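Local coordinates for protein Cog5 (Kluyveromyces lactis, PDB 4U6U) that forms, together with Cog7, part of the conserved oligomeric Golgi complex, a multisubunit tether that probably captures vesicles before they fuse with Golgi membranes, at residues L190-L195 / S218-Q223. The protein carries 7 engineered substitutions. Sequence-based numbering, arbitrary orientation.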
ATOM      1  N   LEU B 190     -13.494  13.686  12.473  1.00145.77           N
ATOM      2  CA  LEU B 190     -13.938  14.719  11.542  1.00152.11           C
ATOM      3  C   LEU B 190     -12.725  15.214  10.771  1.00156.07           C
ATOM      4  O   LEU B 190     -12.768  15.358   9.544  1.00152.42           O
ATOM      5  CB  LEU B 190     -14.634  15.866  12.298  1.00146.60           C
ATOM      6  CG  LEU B 190     -15.208  17.101  11.586  1.00140.70           C
ATOM      7  CD1 LEU B 190     -14.181  18.220  11.501  1.00136.11           C
ATOM      8  CD2 LEU B 190     -15.743  16.757  10.201  1.00139.63           C
ATOM      9  N   THR B 191     -11.637  15.448  11.499  1.00158.75           N
ATOM     10  CA  THR B 191     -10.414  15.952  10.895  1.00159.52           C
ATOM     11  C   THR B 191      -9.580  14.865  10.203  1.00150.74           C
ATOM     12  O   THR B 191      -8.718  15.198   9.412  1.00146.24           O
ATOM     13  CB  THR B 191      -9.524  16.700  11.938  1.00148.43           C
ATOM     14  OG1 THR B 191      -8.862  15.759  12.793  1.00146.89           O
ATOM     15  CG2 THR B 191     -10.356  17.661  12.786  1.00144.35           C
ATOM     16  N   LEU B 192      -9.818  13.586  10.494  1.00143.04           N
ATOM     17  CA  LEU B 192      -9.101  12.505   9.796  1.00133.73           C
ATOM     18  C   LEU B 192      -9.634  12.269   8.391  1.00142.27           C
ATOM     19  O   LEU B 192      -8.886  11.954   7.462  1.00151.40           O
ATOM     20  CB  LEU B 192      -9.157  11.187  10.579  1.00122.24           C
ATOM     21  CG  LEU B 192      -8.449  10.025   9.855  1.00117.76           C
ATOM     22  CD1 LEU B 192      -6.975  10.339   9.668  1.00120.35           C
ATOM     23  CD2 LEU B 192      -8.601   8.675  10.534  1.00105.70           C
ATOM     24  N   GLN B 193     -10.939  12.407   8.240  1.00140.74           N
ATOM     25  CA  GLN B 193     -11.575  12.140   6.966  1.00144.68           C
ATOM     26  C   GLN B 193     -11.376  13.290   5.983  1.00157.04           C
ATOM     27  O   GLN B 193     -11.840  13.219   4.848  1.00164.70           O
ATOM     28  CB  GLN B 193     -13.055  11.836   7.186  1.00140.55           C
ATOM     29  CG  GLN B 193     -13.899  13.027   7.539  1.00147.77           C
ATOM     30  CD  GLN B 193     -15.272  12.614   8.036  1.00152.71           C
ATOM     31  OE1 GLN B 193     -15.559  11.424   8.183  1.00148.52           O
ATOM     32  NE2 GLN B 193     -16.121  13.597   8.316  1.00158.23           N
ATOM     33  N   ASN B 194     -10.672  14.338   6.414  1.00155.65           N
ATOM     34  CA  ASN B 194     -10.542  15.550   5.598  1.00149.49           C
ATOM     35  C   ASN B 194      -9.529  15.731   4.432  1.00183.45           C
ATOM     36  O   ASN B 194     -10.029  16.027   3.349  1.00199.45           O
ATOM     37  CB  ASN B 194     -10.346  16.741   6.545  1.00140.08           C
ATOM     38  CG  ASN B 194     -11.668  17.280   7.077  1.00146.56           C
ATOM     39  OD1 ASN B 194     -12.731  17.006   6.515  1.00149.20           O
ATOM     40  ND2 ASN B 194     -11.611  18.042   8.166  1.00146.26           N
ATOM     41  N   LEU B 195      -8.191  15.582   4.486  1.00165.38           N
ATOM     42  CA  LEU B 195      -7.230  14.793   5.285  1.00141.73           C
ATOM     43  C   LEU B 195      -7.108  13.452   4.582  1.00141.44           C
ATOM     44  O   LEU B 195      -6.071  13.178   3.984  1.00148.74           O
ATOM     45  CB  LEU B 195      -7.557  14.637   6.756  1.00128.55           C
ATOM     46  CG  LEU B 195      -6.281  14.669   7.621  1.00124.03           C
ATOM     47  CD1 LEU B 195      -5.439  13.391   7.522  1.00111.47           C
ATOM     48  CD2 LEU B 195      -5.428  15.898   7.295  1.00115.52           C
ATOM     49  N   SER B 218     -20.578   5.276   5.120  1.00142.51           N
ATOM     50  CA  SER B 218     -20.878   6.455   4.314  1.00146.22           C
ATOM     51  C   SER B 218     -19.931   7.591   4.679  1.00150.45           C
ATOM     52  O   SER B 218     -19.447   8.313   3.815  1.00156.54           O
ATOM     53  CB  SER B 218     -22.333   6.897   4.500  1.00144.02           C
ATOM     54  OG  SER B 218     -22.521   7.550   5.745  1.00145.61           O
ATOM     55  N   SER B 219     -19.692   7.755   5.974  1.00150.21           N
ATOM     56  CA  SER B 219     -18.664   8.663   6.462  1.00147.81           C
ATOM     57  C   SER B 219     -17.974   7.952   7.615  1.00141.50           C
ATOM     58  O   SER B 219     -18.496   6.961   8.128  1.00145.35           O
ATOM     59  CB  SER B 219     -19.245  10.021   6.897  1.00142.83           C
ATOM     60  OG  SER B 219     -19.879   9.973   8.164  1.00135.91           O
ATOM     61  N   LEU B 220     -16.798   8.426   8.007  1.00130.10           N
ATOM     62  CA  LEU B 220     -16.131   7.848   9.161  1.00119.76           C
ATOM     63  C   LEU B 220     -16.925   8.151  10.422  1.00136.57           C
ATOM     64  O   LEU B 220     -17.060   7.291  11.297  1.00146.49           O
ATOM     65  CB  LEU B 220     -14.700   8.360   9.277  1.00117.47           C
ATOM     66  CG  LEU B 220     -13.779   7.968   8.115  1.00117.34           C
ATOM     67  CD1 LEU B 220     -12.324   8.276   8.441  1.00105.20           C
ATOM     68  CD2 LEU B 220     -13.956   6.495   7.777  1.00111.36           C
ATOM     69  N   ILE B 221     -17.455   9.365  10.518  1.00135.93           N
ATOM     70  CA  ILE B 221     -18.321   9.702  11.642  1.00129.27           C
ATOM     71  C   ILE B 221     -19.518   8.757  11.729  1.00131.90           C
ATOM     72  O   ILE B 221     -19.799   8.218  12.800  1.00138.76           O
ATOM     73  CB  ILE B 221     -18.802  11.153  11.581  1.00121.62           C
ATOM     74  CG1 ILE B 221     -17.737  12.055  12.181  1.00107.36           C
ATOM     75  CG2 ILE B 221     -19.995  11.355  12.468  1.00125.95           C
ATOM     76  CD1 ILE B 221     -16.662  12.389  11.239  1.00115.59           C
ATOM     77  N   ASP B 222     -20.190   8.516  10.606  1.00129.85           N
ATOM     78  CA  ASP B 222     -21.402   7.702  10.628  1.00137.45           C
ATOM     79  C   ASP B 222     -21.166   6.299  11.184  1.00133.89           C
ATOM     80  O   ASP B 222     -21.961   5.805  11.983  1.00133.52           O
ATOM     81  CB  ASP B 222     -22.000   7.604   9.231  1.00146.84           C
ATOM     82  CG  ASP B 222     -23.430   8.072   9.193  1.00163.28           C
ATOM     83  OD1 ASP B 222     -23.861   8.729  10.166  1.00158.26           O
ATOM     84  OD2 ASP B 222     -24.119   7.794   8.191  1.00178.37           O
ATOM     85  N   GLN B 223     -20.077   5.658  10.782  1.00127.14           N
ATOM     86  CA  GLN B 223     -19.809   4.340  11.317  1.00121.02           C
ATOM     87  C   GLN B 223     -19.289   4.450  12.733  1.00135.48           C
ATOM     88  O   GLN B 223     -19.538   3.568  13.552  1.00147.37           O
ATOM     89  CB  GLN B 223     -18.830   3.569  10.450  1.00100.85           C
ATOM     90  CG  GLN B 223     -19.529   2.432   9.755  1.00112.48           C
ATOM     91  CD  GLN B 223     -19.307   1.091  10.435  1.00118.19           C
ATOM     92  OE1 GLN B 223     -18.414   0.950  11.269  1.00116.09           O
ATOM     93  NE2 GLN B 223     -20.111   0.091  10.067  1.00123.77           N
TER
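Gln193 reaches across to the start of helix 220-241, where its OE1 accepts a weak hydrogen bond from Leu220 N at 3.2 Å, bent to 133° at the hydrogen. The backbone N-H groups of a helix's first turn have no carbonyl within the helix to bind, so a side-chain amide oxygen suits this place. A second such N-H is served locally: Ser219, the N-cap residue, accepts from Asp222 N through OG at 2.9 Å, a short hydroxyl side chain suited to folding back over the helix start. Ser218 OG adds a weak hydrogen bond to Asp222 OD2.

The contact joins the C-terminal end of helix 175-192 to the N-terminal end of helix 220-241, within the C-terminal, all-helical part of Cog5; helix 207-213 lies in their connection, and its Leu208 touches both Gln193 and Leu220.

Apolar contacts accompany the polar link. The side chains of Gln193 and Leu220 run antiparallel, alongside, with Gln193 CB 3.8 Å from Leu220 CD1, while Leu192 CD2 meets the same methyl at 4.3 Å. The side chain of Ile221 crosses that of Gln193 at about a right angle, and its CD1 sits off the amide plane, displaced toward the O/N end, 3.2 Å from Gln193 NE2 and 4.2 Å from Leu190 CB. Gln193 CB points toward helix 220-241, and chi2 of -168° puts CD anti to CA, extending the chain. An alanine here would probably leave Leu220 N without this acceptor and open a gap beside Ile221 CD1. Leu220 and Ile221, both buried, suit their places because their branched apolar chains also pack on Ile189.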